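Local atomic coordinates of exopolyphosphatase (Aquifex aeolicus, PDB entry 1T6C), a protein that probably hydrolyses the phosphoanhydride bonds of polyphosphate or guanosine pentaphosphate, has the actin-like fold of the Ppx/GppA family and binds a calcium ion. Residues Ala29-Asp33 and Gly34-Ile38; Phe178-Asp181 and Pro182-Glu186; Asp61-Glu64 and Glu65-Val69; Leu134-Glu137 and Gly138-Val142. All coordinates share one frame; numbering follows the deposited sequence.

Contact 1: Ala29-Asp33 and Gly34-Ile38; sequences AQIKD and GKLSI
Ile31 lays its CD1 against the backbone of Gly34, 3.3 Å from Gly34 C, near the tip of a beta hairpin that reverses in a type I' turn from Lys32 to Lys35. Its CG1 stands anti to the backbone N (chi1 177°), and the bend at chi2 swings CD1 across to the returning strand, 4.3 Å from Leu36 CG. On the same face Ala29 CB packs 3.6 Å from Leu36 CD2, and Ile38 CD1 comes near it in one of its two conformers. The face of Gln30, Lys32, Lys35 and Ser37 is polar and wetter: one water donates to Gln30 OE1 and Lys35 O and, in one of two Ser37 conformers, accepts from Ser37 OG. Backbone hydrogen bonds pair Gln30 with Ser37 and Lys32 with Lys35. A glycine suits Gly34's place in the turn, where phi is 76°. A serine in place of Ile31 would probably open a gap beside Gly34 and cost Leu36 an apolar partner. Helix 300-313 covers the apolar face through Leu305, Val306 and Val309, while strand 12-19 pairs with the other edge of strand 23-32.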
ATOM      1  N   ALA A  29       6.844 -16.420   3.576  1.00 12.07           N
ATOM      2  CA  ALA A  29       7.064 -16.304   5.011  1.00 12.75           C
ATOM      3  C   ALA A  29       7.044 -17.697   5.618  1.00 12.74           C
ATOM      4  O   ALA A  29       6.449 -18.622   5.056  1.00 13.36           O
ATOM      5  CB  ALA A  29       6.034 -15.457   5.615  1.00 12.86           C
ATOM      6  N   GLN A  30       7.712 -17.839   6.753  1.00 14.20           N
ATOM      7  CA  GLN A  30       7.517 -19.023   7.608  1.00 16.32           C
ATOM      8  C   GLN A  30       6.705 -18.639   8.819  1.00 16.86           C
ATOM      9  O   GLN A  30       6.814 -17.525   9.308  1.00 16.68           O
ATOM     10  CB  GLN A  30       8.867 -19.622   8.015  1.00 17.70           C
ATOM     11  CG  GLN A  30       9.753 -18.746   8.827  1.00 21.00           C
ATOM     12  CD  GLN A  30      10.732 -19.536   9.727  1.00 25.92           C
ATOM     13  OE1 GLN A  30      10.905 -19.210  10.928  1.00 27.59           O
ATOM     14  NE2 GLN A  30      11.366 -20.558   9.151  1.00 27.78           N
ATOM     15  N   ILE A  31       5.863 -19.558   9.287  1.00 17.19           N
ATOM     16  CA  ILE A  31       5.181 -19.380  10.542  1.00 19.49           C
ATOM     17  C   ILE A  31       5.727 -20.440  11.510  1.00 19.64           C
ATOM     18  O   ILE A  31       5.721 -21.623  11.195  1.00 19.01           O
ATOM     19  CB  ILE A  31       3.641 -19.444  10.381  1.00 20.89           C
ATOM     20  CG1 ILE A  31       2.949 -19.330  11.743  1.00 23.19           C
ATOM     21  CG2 ILE A  31       3.222 -20.683   9.728  1.00 23.58           C
ATOM     22  CD1 ILE A  31       2.663 -17.904  12.198  1.00 25.22           C
ATOM     23  N   LYS A  32       6.228 -19.982  12.647  1.00 21.55           N
ATOM     24  CA  LYS A  32       6.865 -20.843  13.648  1.00 23.31           C
ATOM     25  C   LYS A  32       6.350 -20.407  15.025  1.00 24.82           C
ATOM     26  O   LYS A  32       6.667 -19.325  15.455  1.00 24.32           O
ATOM     27  CB  LYS A  32       8.382 -20.658  13.540  1.00 24.01           C
ATOM     28  CG  LYS A  32       9.272 -21.344  14.606  1.00 27.03           C
ATOM     29  CD  LYS A  32      10.725 -20.996  14.307  1.00 31.32           C
ATOM     30  CE  LYS A  32      11.654 -21.250  15.461  1.00 34.48           C
ATOM     31  NZ  LYS A  32      13.052 -21.324  14.936  1.00 37.67           N
ATOM     32  N   ASP A  33       5.551 -21.242  15.683  1.00 27.06           N
ATOM     33  CA  ASP A  33       4.912 -20.904  16.967  1.00 29.05           C
ATOM     34  C   ASP A  33       4.184 -19.551  16.935  1.00 29.76           C
ATOM     35  O   ASP A  33       4.392 -18.682  17.797  1.00 30.65           O
ATOM     36  CB  ASP A  33       5.946 -20.930  18.085  1.00 29.63           C
ATOM     37  CG  ASP A  33       6.621 -22.275  18.207  1.00 30.92           C
ATOM     38  OD1 ASP A  33       5.940 -23.297  17.937  1.00 34.04           O
ATOM     39  OD2 ASP A  33       7.826 -22.394  18.528  1.00 36.48           O
ATOM     40  N   GLY A  34       3.349 -19.381  15.922  1.00 30.53           N
ATOM     41  CA  GLY A  34       2.569 -18.163  15.754  1.00 30.47           C
ATOM     42  C   GLY A  34       3.328 -16.945  15.234  1.00 30.00           C
ATOM     43  O   GLY A  34       2.719 -15.898  14.995  1.00 31.28           O
ATOM     44  N   LYS A  35       4.638 -17.055  15.068  1.00 28.69           N
ATOM     45  CA  LYS A  35       5.454 -15.956  14.580  1.00 27.28           C
ATOM     46  C   LYS A  35       5.690 -16.076  13.062  1.00 24.76           C
ATOM     47  O   LYS A  35       6.236 -17.062  12.582  1.00 22.21           O
ATOM     48  CB  LYS A  35       6.790 -15.939  15.320  1.00 28.48           C
ATOM     49  CG  LYS A  35       7.447 -14.566  15.481  1.00 32.80           C
ATOM     50  CD  LYS A  35       6.648 -13.569  16.389  1.00 37.22           C
ATOM     51  CE  LYS A  35       5.945 -14.210  17.616  1.00 39.55           C
ATOM     52  NZ  LYS A  35       4.519 -14.621  17.327  1.00 41.92           N
ATOM     53  N   LEU A  36       5.276 -15.045  12.328  1.00 22.15           N
ATOM     54  CA  LEU A  36       5.536 -14.915  10.894  1.00 20.88           C
ATOM     55  C   LEU A  36       6.851 -14.190  10.648  1.00 20.39           C
ATOM     56  O   LEU A  36       7.045 -13.069  11.147  1.00 21.67           O
ATOM     57  CB  LEU A  36       4.436 -14.076  10.251  1.00 20.75           C
ATOM     58  CG  LEU A  36       3.281 -14.677   9.486  1.00 21.36           C
ATOM     59  CD1 LEU A  36       2.447 -13.508   8.965  1.00 21.28           C
ATOM     60  CD2 LEU A  36       3.710 -15.562   8.361  1.00 20.95           C
ATOM     61  N   SER A  37       7.754 -14.800   9.883  1.00 18.42           N
ATOM     62  CA  SER A  37       8.976 -14.139   9.457  1.00 18.11           C
ATOM     63  C   SER A  37       9.075 -14.259   7.952  1.00 17.33           C
ATOM     64  O   SER A  37       8.848 -15.350   7.413  1.00 16.92           O
ATOM     65  CB  SER A  37      10.186 -14.836  10.079  0.50 18.16           C
ATOM     66  OG  SER A  37      10.089 -14.907  11.494  0.50 19.60           O
ATOM     67  N   ILE A  38       9.433 -13.163   7.288  1.00 15.76           N
ATOM     68  CA  ILE A  38       9.575 -13.153   5.843  1.00 16.20           C
ATOM     69  C   ILE A  38      10.930 -13.730   5.494  1.00 15.77           C
ATOM     70  O   ILE A  38      11.947 -13.269   6.003  1.00 16.92           O
ATOM     71  CB  ILE A  38       9.493 -11.680   5.310  0.65 15.49           C
ATOM     72  CG1 ILE A  38       8.292 -10.924   5.908  0.65 16.62           C
ATOM     73  CG2 ILE A  38       9.468 -11.673   3.802  0.65 15.65           C
ATOM     74  CD1 ILE A  38       6.987 -11.665   5.859  0.65 15.92           C
TER
HETATM   75  O   HOH W   1       8.998 -17.204  12.222  1.00 23.23           O

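Contact 2: Phe178-Asp181 and Pro182-Glu186; sequences FKQD and PPTEE
Phe178 and Pro183 meet because a chi1 of -58° carries the Phe178 ring over beside the proline, and a chi2 of -18° sets which way its face is turned. Pro183 CG sits 3.6 Å from the centroid of the Phe178 ring, 13° off its normal, a CH-pi contact, and Pro183 CB comes down nearer the rim, 3.4 Å from Phe178 CD1. A rigid proline ring suits this place, since its CB and CG lie close on the aromatic face with little freedom to move. The chain can fold back so sharply because the peptide before Pro182 is cis, with Asp181 CA and Pro182 CA only 2.9 Å apart; Pro183 CA then passes Gln180 O at 3.4 Å in a CA-H...O contact. On the more exposed side the packing is thin: in one of two Gln180 conformers its CG loosely touches Thr184 CG2. Replacing Phe178 with an alanine would probably leave Pro183 CG and CB without the ring face they pack on. Thr184 is the N-cap of helix 185-199, and Glu187 OE1 accepts from both Thr184 N and Gln180 N, tying the loop to the helix's first turn. The turn thus links helix 170-177 to helix 185-199, with Phe191 meeting the Phe178 ring, helix 274-288 packing on Phe178 and Pro183 through Leu275, and Ser256 at the start of helix 256-262 bonding Asp181 OD2.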
ATOM      1  N   PHE A 178      -1.799  20.931  -8.103  1.00 10.36           N
ATOM      2  CA  PHE A 178      -0.452  21.493  -8.036  1.00 11.59           C
ATOM      3  C   PHE A 178       0.021  21.797  -9.440  1.00 12.92           C
ATOM      4  O   PHE A 178       0.824  21.072 -10.012  1.00 14.98           O
ATOM      5  CB  PHE A 178       0.514  20.582  -7.284  1.00 11.45           C
ATOM      6  CG  PHE A 178       0.106  20.245  -5.859  1.00  9.29           C
ATOM      7  CD1 PHE A 178      -0.841  20.989  -5.145  1.00 10.16           C
ATOM      8  CD2 PHE A 178       0.726  19.182  -5.198  1.00  9.15           C
ATOM      9  CE1 PHE A 178      -1.167  20.656  -3.844  1.00  9.20           C
ATOM     10  CE2 PHE A 178       0.392  18.860  -3.854  1.00 10.07           C
ATOM     11  CZ  PHE A 178      -0.534  19.602  -3.198  1.00 10.55           C
ATOM     12  N   LYS A 179      -0.462  22.910  -9.979  1.00 13.38           N
ATOM     13  CA  LYS A 179      -0.065  23.291 -11.328  1.00 13.81           C
ATOM     14  C   LYS A 179       1.371  23.828 -11.361  1.00 15.11           C
ATOM     15  O   LYS A 179       2.025  23.701 -12.391  1.00 16.44           O
ATOM     16  CB  LYS A 179      -1.017  24.309 -11.954  1.00 14.80           C
ATOM     17  CG  LYS A 179      -2.507  23.948 -11.876  1.00 15.94           C
ATOM     18  CD  LYS A 179      -2.814  22.687 -12.608  1.00 15.62           C
ATOM     19  CE  LYS A 179      -4.316  22.419 -12.627  1.00 15.73           C
ATOM     20  NZ  LYS A 179      -4.627  21.092 -13.243  1.00 14.98           N
ATOM     21  N   GLN A 180       1.837  24.405 -10.251  1.00 13.68           N
ATOM     22  CA  GLN A 180       3.251  24.780 -10.090  1.00 14.40           C
ATOM     23  C   GLN A 180       4.012  23.713  -9.312  1.00 13.48           C
ATOM     24  O   GLN A 180       3.425  22.942  -8.546  1.00 12.61           O
ATOM     25  CB  GLN A 180       3.363  26.122  -9.386  0.66 14.47           C
ATOM     26  CG  GLN A 180       2.657  27.243 -10.129  0.66 19.20           C
ATOM     27  CD  GLN A 180       3.605  28.050 -10.952  0.66 23.92           C
ATOM     28  OE1 GLN A 180       4.001  27.636 -12.044  0.66 26.43           O
ATOM     29  NE2 GLN A 180       4.008  29.201 -10.424  0.66 26.38           N
ATOM     30  N   ASP A 181       5.325  23.687  -9.509  1.00 13.29           N
ATOM     31  CA  ASP A 181       6.187  22.741  -8.820  1.00 12.67           C
ATOM     32  C   ASP A 181       7.300  23.481  -8.098  1.00 12.45           C
ATOM     33  O   ASP A 181       8.241  23.931  -8.749  1.00 13.26           O
ATOM     34  CB  ASP A 181       6.755  21.769  -9.839  1.00 12.81           C
ATOM     35  CG  ASP A 181       7.634  20.722  -9.227  1.00 15.02           C
ATOM     36  OD1 ASP A 181       7.795  20.665  -7.980  1.00 13.10           O
ATOM     37  OD2 ASP A 181       8.184  19.866  -9.940  1.00 16.70           O
ATOM     38  N   PRO A 182       7.209  23.657  -6.776  1.00 11.73           N
ATOM     39  CA  PRO A 182       6.125  23.149  -5.935  1.00 11.74           C
ATOM     40  C   PRO A 182       4.893  24.052  -6.003  1.00 11.26           C
ATOM     41  O   PRO A 182       4.952  25.156  -6.594  1.00 11.42           O
ATOM     42  CB  PRO A 182       6.731  23.214  -4.541  1.00 11.70           C
ATOM     43  CG  PRO A 182       7.675  24.350  -4.613  1.00 12.56           C
ATOM     44  CD  PRO A 182       8.194  24.444  -6.004  1.00 11.78           C
ATOM     45  N   PRO A 183       3.771  23.604  -5.441  1.00 11.22           N
ATOM     46  CA  PRO A 183       2.520  24.354  -5.580  1.00 10.91           C
ATOM     47  C   PRO A 183       2.564  25.713  -4.898  1.00 11.64           C
ATOM     48  O   PRO A 183       3.340  25.946  -3.979  1.00 12.47           O
ATOM     49  CB  PRO A 183       1.475  23.436  -4.956  1.00 11.21           C
ATOM     50  CG  PRO A 183       2.249  22.507  -4.071  1.00 11.89           C
ATOM     51  CD  PRO A 183       3.564  22.331  -4.723  1.00 10.47           C
ATOM     52  N   THR A 184       1.716  26.611  -5.367  1.00 12.24           N
ATOM     53  CA  THR A 184       1.531  27.880  -4.690  1.00 12.50           C
ATOM     54  C   THR A 184       0.729  27.651  -3.433  1.00 12.92           C
ATOM     55  O   THR A 184       0.086  26.612  -3.275  1.00 12.66           O
ATOM     56  CB  THR A 184       0.793  28.893  -5.584  1.00 12.54           C
ATOM     57  OG1 THR A 184      -0.549  28.458  -5.818  1.00 13.55           O
ATOM     58  CG2 THR A 184       1.408  29.021  -6.953  1.00 15.33           C
ATOM     59  N   GLU A 185       0.721  28.634  -2.539  1.00 13.68           N
ATOM     60  CA  GLU A 185      -0.057  28.526  -1.334  1.00 14.66           C
ATOM     61  C   GLU A 185      -1.521  28.383  -1.628  1.00 13.40           C
ATOM     62  O   GLU A 185      -2.223  27.638  -0.946  1.00 12.22           O
ATOM     63  CB  GLU A 185       0.153  29.725  -0.392  1.00 16.69           C
ATOM     64  CG  GLU A 185       1.333  29.532   0.542  1.00 23.70           C
ATOM     65  CD  GLU A 185       1.067  28.456   1.616  1.00 30.07           C
ATOM     66  OE1 GLU A 185       1.669  27.364   1.555  1.00 35.49           O
ATOM     67  OE2 GLU A 185       0.230  28.689   2.526  1.00 37.14           O
ATOM     68  N   GLU A 186      -2.008  29.032  -2.683  1.00 12.59           N
ATOM     69  CA  GLU A 186      -3.426  28.859  -3.033  1.00 12.53           C
ATOM     70  C   GLU A 186      -3.787  27.478  -3.520  1.00 12.14           C
ATOM     71  O   GLU A 186      -4.912  26.994  -3.301  1.00 11.27           O
ATOM     72  CB  GLU A 186      -3.852  29.879  -4.092  1.00 13.09           C
ATOM     73  CG  GLU A 186      -4.001  31.284  -3.519  1.00 15.59           C
ATOM     74  CD  GLU A 186      -5.193  31.382  -2.565  1.00 15.58           C
ATOM     75  OE1 GLU A 186      -6.335  31.510  -3.084  1.00 13.79           O
ATOM     76  OE2 GLU A 186      -5.002  31.281  -1.314  1.00 20.60           O
TER

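Contact 3: Asp61-Glu64 and Glu65-Val69; sequences DRIE and ETIQV
A salt-bridge network of Asp61, Arg62 and Glu65 runs along the first turns of helix 60-79, with Arg62 as the cation shared by two carboxylates. Arg62 bends at chi2 and chi3, which curls its guanidinium back alongside Glu65, an extended side chain pointing the same way. Arg62 NH1 donates to Glu65 OE1 at 2.6 Å, almost straight at 169°, and NH2 adds a weak bond to the same oxygen. That oxygen lies at the guanidinium's edge, near its plane, whereas the two flat groups stand 88° apart. Toward the preceding residue, NE and NH2 both grip Asp61 OD2, from above the carboxylate plane; the NE to OD2 distance between Arg62 and Asp61 is 3.1 Å. Acidic residues suit this end of a helix, where the amide dipoles probably favour negative charge. Arg62 NH1 also donates to Thr46 O, joining the network to the loop after strand 35-45. The buried side of the helix is different in kind: Ile63 CG2 and Ile67 CD1, one turn apart, lie side by side at 3.8 Å, and both side chains pack on helix 99-109. Between these two sides is Thr66, whose buried hydroxyl is also hydrogen-bonded to Thr46 OG1. Arg62 O accepts from both Thr66 N and Thr66 OG1, which reach it from opposite faces of the carbonyl plane, the hydroxyl at 2.7 Å.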
ATOM      1  N   ASP A  61       2.662  -7.912 -24.955  1.00 24.27           N
ATOM      2  CA  ASP A  61       4.044  -8.085 -24.506  1.00 24.32           C
ATOM      3  C   ASP A  61       4.156  -7.994 -22.974  1.00 23.15           C
ATOM      4  O   ASP A  61       5.005  -8.666 -22.377  1.00 23.31           O
ATOM      5  CB  ASP A  61       4.995  -7.117 -25.213  1.00 25.20           C
ATOM      6  CG  ASP A  61       4.757  -5.683 -24.848  1.00 28.24           C
ATOM      7  OD1 ASP A  61       3.593  -5.253 -24.830  1.00 33.44           O
ATOM      8  OD2 ASP A  61       5.682  -4.891 -24.576  1.00 33.84           O
ATOM      9  N   ARG A  62       3.286  -7.191 -22.354  1.00 21.60           N
ATOM     10  CA  ARG A  62       3.232  -7.044 -20.895  1.00 19.92           C
ATOM     11  C   ARG A  62       2.579  -8.286 -20.250  1.00 19.13           C
ATOM     12  O   ARG A  62       3.000  -8.740 -19.182  1.00 18.52           O
ATOM     13  CB  ARG A  62       2.436  -5.804 -20.503  1.00 20.24           C
ATOM     14  CG  ARG A  62       2.888  -4.494 -21.102  1.00 20.11           C
ATOM     15  CD  ARG A  62       4.285  -4.060 -20.689  1.00 20.53           C
ATOM     16  NE  ARG A  62       5.322  -4.698 -21.505  1.00 22.50           N
ATOM     17  CZ  ARG A  62       6.344  -5.422 -21.059  1.00 25.20           C
ATOM     18  NH1 ARG A  62       6.519  -5.648 -19.771  1.00 22.94           N
ATOM     19  NH2 ARG A  62       7.221  -5.926 -21.913  1.00 26.24           N
ATOM     20  N   ILE A  63       1.585  -8.851 -20.924  1.00 18.83           N
ATOM     21  CA  ILE A  63       1.014 -10.135 -20.499  1.00 19.03           C
ATOM     22  C   ILE A  63       2.089 -11.213 -20.523  1.00 19.25           C
ATOM     23  O   ILE A  63       2.216 -11.999 -19.606  1.00 17.53           O
ATOM     24  CB  ILE A  63      -0.179 -10.561 -21.406  1.00 19.26           C
ATOM     25  CG1 ILE A  63      -1.420  -9.761 -21.046  1.00 19.03           C
ATOM     26  CG2 ILE A  63      -0.432 -12.064 -21.335  1.00 19.82           C
ATOM     27  CD1 ILE A  63      -2.566  -9.918 -22.042  1.00 21.70           C
ATOM     28  N   GLU A  64       2.843 -11.303 -21.614  1.00 18.95           N
ATOM     29  CA  GLU A  64       3.776 -12.415 -21.758  1.00 19.62           C
ATOM     30  C   GLU A  64       4.884 -12.311 -20.726  1.00 18.77           C
ATOM     31  O   GLU A  64       5.287 -13.320 -20.155  1.00 18.94           O
ATOM     32  CB  GLU A  64       4.388 -12.412 -23.158  1.00 20.52           C
ATOM     33  CG  GLU A  64       3.388 -12.720 -24.247  1.00 24.89           C
ATOM     34  CD  GLU A  64       2.931 -14.166 -24.263  1.00 27.82           C
ATOM     35  OE1 GLU A  64       3.521 -15.038 -23.575  1.00 29.66           O
ATOM     36  OE2 GLU A  64       1.989 -14.440 -25.028  1.00 31.87           O
ATOM     37  N   GLU A  65       5.376 -11.101 -20.483  1.00 19.33           N
ATOM     38  CA  GLU A  65       6.414 -10.932 -19.475  1.00 19.79           C
ATOM     39  C   GLU A  65       5.854 -11.294 -18.096  1.00 19.33           C
ATOM     40  O   GLU A  65       6.538 -11.915 -17.271  1.00 19.23           O
ATOM     41  CB  GLU A  65       6.971  -9.508 -19.423  1.00 21.21           C
ATOM     42  CG  GLU A  65       8.184  -9.446 -18.513  1.00 24.32           C
ATOM     43  CD  GLU A  65       8.888  -8.102 -18.475  1.00 29.40           C
ATOM     44  OE1 GLU A  65       8.501  -7.215 -19.234  1.00 32.70           O
ATOM     45  OE2 GLU A  65       9.840  -7.948 -17.671  1.00 31.74           O
ATOM     46  N   THR A  66       4.613 -10.891 -17.848  1.00 17.75           N
ATOM     47  CA  THR A  66       3.994 -11.149 -16.542  1.00 16.44           C
ATOM     48  C   THR A  66       3.824 -12.656 -16.329  1.00 16.30           C
ATOM     49  O   THR A  66       4.159 -13.168 -15.266  1.00 15.09           O
ATOM     50  CB  THR A  66       2.670 -10.407 -16.415  1.00 15.83           C
ATOM     51  OG1 THR A  66       2.878  -8.991 -16.454  1.00 16.07           O
ATOM     52  CG2 THR A  66       2.025 -10.648 -15.039  1.00 14.85           C
ATOM     53  N   ILE A  67       3.390 -13.374 -17.368  1.00 16.37           N
ATOM     54  CA  ILE A  67       3.282 -14.822 -17.281  1.00 17.03           C
ATOM     55  C   ILE A  67       4.662 -15.439 -16.992  1.00 16.64           C
ATOM     56  O   ILE A  67       4.772 -16.332 -16.165  1.00 15.46           O
ATOM     57  CB  ILE A  67       2.609 -15.407 -18.542  1.00 18.01           C
ATOM     58  CG1 ILE A  67       1.126 -15.037 -18.540  1.00 18.48           C
ATOM     59  CG2 ILE A  67       2.770 -16.925 -18.622  1.00 18.41           C
ATOM     60  CD1 ILE A  67       0.395 -15.441 -19.754  1.00 20.94           C
ATOM     61  N   GLN A  68       5.728 -14.969 -17.646  1.00 17.66           N
ATOM     62  CA  GLN A  68       7.052 -15.548 -17.399  1.00 17.94           C
ATOM     63  C   GLN A  68       7.510 -15.315 -15.955  1.00 16.19           C
ATOM     64  O   GLN A  68       8.047 -16.216 -15.352  1.00 16.19           O
ATOM     65  CB  GLN A  68       8.100 -15.026 -18.401  1.00 19.26           C
ATOM     66  CG  GLN A  68       9.478 -15.752 -18.352  1.00 25.16           C
ATOM     67  CD  GLN A  68       9.416 -17.281 -18.073  1.00 31.40           C
ATOM     68  OE1 GLN A  68       9.774 -17.755 -16.961  1.00 34.25           O
ATOM     69  NE2 GLN A  68       8.973 -18.045 -19.073  1.00 34.62           N
ATOM     70  N   VAL A  69       7.238 -14.140 -15.403  1.00 16.00           N
ATOM     71  CA  VAL A  69       7.578 -13.826 -14.006  1.00 14.74           C
ATOM     72  C   VAL A  69       6.816 -14.751 -13.056  1.00 14.14           C
ATOM     73  O   VAL A  69       7.369 -15.247 -12.068  1.00 13.65           O
ATOM     74  CB  VAL A  69       7.255 -12.353 -13.651  1.00 14.71           C
ATOM     75  CG1 VAL A  69       7.315 -12.134 -12.147  1.00 17.84           C
ATOM     76  CG2 VAL A  69       8.213 -11.409 -14.384  1.00 16.94           C
TER

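Contact 4: Leu134-Glu137 and Gly138-Val142; sequences LKPE and GEVCV
Pro136 and Val140 supply the apolar part of this contact, a side-chain meeting four residues apart across the turn that leads into strand 139-146. Pro136 CG lies 3.8 Å from Val140 CG2 and 3.9 Å from Val140 CG1, so CG of the proline ring touches both methyls, and the two side chains cross at about a right angle. Val140 can offer both because CG1 stands anti to the backbone N (chi1 -180°) while CG2 lies beside that N. A branched residue thus presents a broad apolar surface to a compact ring that cannot swing away.

The polar part is carried by water, for no direct hydrogen bond joins the two halves of the turn. A single water donates to Pro136 O and to Gly138 O, each at 2.7 Å, spanning the bend between two carbonyl groups that could not bond each other.

Backbone shape does the rest. Gly138 has a phi of 70° and a CB there would collide with Glu137 O, which explains a glycine at the corner. Glu137, by contrast, starts off away from the segment that follows and is exposed, as fits a charged residue at the surface.

Around the turn, Glu137 O accepts from Thr208 OG1, and Glu139 is salt-bridged to Arg161. The chain leaves helix 119-133, whose Val130 touches Pro136 and whose Tyr127 touches Val140, and enters strand 139-146 between strands 149-156 and 208-212 of the six-stranded sheet.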
ATOM      1  N   LEU A 134       1.263  -5.024  14.763  1.00 11.70           N
ATOM      2  CA  LEU A 134       1.250  -3.896  15.702  1.00 11.90           C
ATOM      3  C   LEU A 134       0.301  -4.077  16.878  1.00 13.24           C
ATOM      4  O   LEU A 134       0.495  -3.432  17.914  1.00 14.95           O
ATOM      5  CB  LEU A 134       0.896  -2.586  14.991  1.00 12.32           C
ATOM      6  CG  LEU A 134       2.006  -2.002  14.094  1.00 12.34           C
ATOM      7  CD1 LEU A 134       1.432  -0.811  13.320  1.00 12.71           C
ATOM      8  CD2 LEU A 134       3.232  -1.589  14.904  1.00 13.61           C
ATOM      9  N   LYS A 135      -0.722  -4.891  16.697  1.00 14.26           N
ATOM     10  CA  LYS A 135      -1.750  -5.134  17.738  1.00 15.87           C
ATOM     11  C   LYS A 135      -2.260  -3.822  18.345  1.00 15.68           C
ATOM     12  O   LYS A 135      -2.235  -3.641  19.559  1.00 17.68           O
ATOM     13  CB  LYS A 135      -1.204  -6.118  18.807  1.00 17.20           C
ATOM     14  CG  LYS A 135      -0.811  -7.477  18.202  1.00 21.87           C
ATOM     15  CD  LYS A 135      -0.146  -8.494  19.158  1.00 25.65           C
ATOM     16  CE  LYS A 135       0.953  -9.332  18.417  1.00 26.39           C
ATOM     17  NZ  LYS A 135       0.507 -10.202  17.240  1.00 22.49           N
ATOM     18  N   PRO A 136      -2.717  -2.886  17.523  1.00 15.92           N
ATOM     19  CA  PRO A 136      -3.164  -1.588  18.037  1.00 16.48           C
ATOM     20  C   PRO A 136      -4.393  -1.776  18.941  1.00 17.60           C
ATOM     21  O   PRO A 136      -5.218  -2.654  18.704  1.00 18.07           O
ATOM     22  CB  PRO A 136      -3.536  -0.821  16.772  1.00 15.99           C
ATOM     23  CG  PRO A 136      -3.864  -1.875  15.809  1.00 15.91           C
ATOM     24  CD  PRO A 136      -2.888  -2.971  16.060  1.00 14.85           C
ATOM     25  N   GLU A 137      -4.499  -0.917  19.945  1.00 18.52           N
ATOM     26  CA  GLU A 137      -5.553  -1.028  20.946  1.00 19.79           C
ATOM     27  C   GLU A 137      -6.778  -0.203  20.645  1.00 17.68           C
ATOM     28  O   GLU A 137      -6.739   0.828  19.971  1.00 19.16           O
ATOM     29  CB  GLU A 137      -5.007  -0.581  22.299  1.00 21.02           C
ATOM     30  CG  GLU A 137      -4.064  -1.569  22.935  1.00 26.17           C
ATOM     31  CD  GLU A 137      -3.605  -1.107  24.298  1.00 32.87           C
ATOM     32  OE1 GLU A 137      -3.155   0.056  24.416  1.00 38.33           O
ATOM     33  OE2 GLU A 137      -3.699  -1.903  25.251  1.00 38.87           O
ATOM     34  N   GLY A 138      -7.901  -0.645  21.203  1.00 17.51           N
ATOM     35  CA  GLY A 138      -9.133   0.071  21.084  1.00 16.32           C
ATOM     36  C   GLY A 138      -9.714   0.035  19.693  1.00 16.06           C
ATOM     37  O   GLY A 138      -9.507  -0.919  18.951  1.00 15.76           O
ATOM     38  N   GLU A 139     -10.465   1.062  19.365  1.00 15.66           N
ATOM     39  CA  GLU A 139     -11.081   1.222  18.066  1.00 15.78           C
ATOM     40  C   GLU A 139     -10.000   1.753  17.150  1.00 14.77           C
ATOM     41  O   GLU A 139      -9.396   2.801  17.405  1.00 15.54           O
ATOM     42  CB  GLU A 139     -12.257   2.195  18.116  1.00 16.44           C
ATOM     43  CG  GLU A 139     -13.450   1.720  18.955  1.00 19.60           C
ATOM     44  CD  GLU A 139     -13.957   0.346  18.552  1.00 23.74           C
ATOM     45  OE1 GLU A 139     -14.167   0.130  17.353  1.00 27.74           O
ATOM     46  OE2 GLU A 139     -14.119  -0.516  19.436  1.00 28.75           O
ATOM     47  N   VAL A 140      -9.778   1.025  16.070  1.00 14.53           N
ATOM     48  CA  VAL A 140      -8.653   1.285  15.186  1.00 13.67           C
ATOM     49  C   VAL A 140      -9.127   1.767  13.819  1.00 12.46           C
ATOM     50  O   VAL A 140     -10.121   1.287  13.306  1.00 13.25           O
ATOM     51  CB  VAL A 140      -7.897  -0.027  14.971  1.00 14.07           C
ATOM     52  CG1 VAL A 140      -6.708   0.205  14.050  1.00 16.48           C
ATOM     53  CG2 VAL A 140      -7.426  -0.616  16.296  1.00 15.41           C
ATOM     54  N   CYS A 141      -8.397   2.716  13.236  1.00 12.12           N
ATOM     55  CA  CYS A 141      -8.556   3.037  11.834  1.00 11.97           C
ATOM     56  C   CYS A 141      -7.207   2.891  11.164  1.00 10.95           C
ATOM     57  O   CYS A 141      -6.230   3.530  11.561  1.00 12.34           O
ATOM     58  CB  CYS A 141      -9.116   4.429  11.617  1.00 12.24           C
ATOM     59  SG  CYS A 141      -9.349   4.791   9.856  1.00 15.10           S
ATOM     60  N   VAL A 142      -7.148   1.999  10.167  1.00 11.16           N
ATOM     61  CA  VAL A 142      -5.956   1.810   9.357  1.00 11.05           C
ATOM     62  C   VAL A 142      -6.152   2.686   8.126  1.00 10.08           C
ATOM     63  O   VAL A 142      -7.183   2.606   7.474  1.00 10.78           O
ATOM     64  CB  VAL A 142      -5.770   0.334   8.984  1.00 11.60           C
ATOM     65  CG1 VAL A 142      -4.668   0.147   7.969  1.00 12.96           C
ATOM     66  CG2 VAL A 142      -5.439  -0.454  10.209  1.00 11.14           C
TER
HETATM   67  O   HOH W   2      -7.918  -3.089  18.803  1.00 14.99           O

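How the contacts relate
From the N terminus the order is contact 1, contact 3, contact 4, contact 2; the four follow in series, and none nests in or crosses another. Contact 1 closes the hairpin of strands 23-32 and 35-45 in the first sheet. Contact 3 closes no loop but spans successive turns of helix 60-79, beside that sheet. Contact 4 closes the turn into the second sheet, and contact 2 the loop between helices 170-177 and 185-199. Contacts 1 and 4 come nearest, about 6 Å between closest atoms, and Tyr132 relates them: its hydroxyl bonds Leu36 N and its ring meets Lys135. Contacts 1 and 2 lie farthest apart, centres about 46 Å away, on opposite sides of the chain's centre.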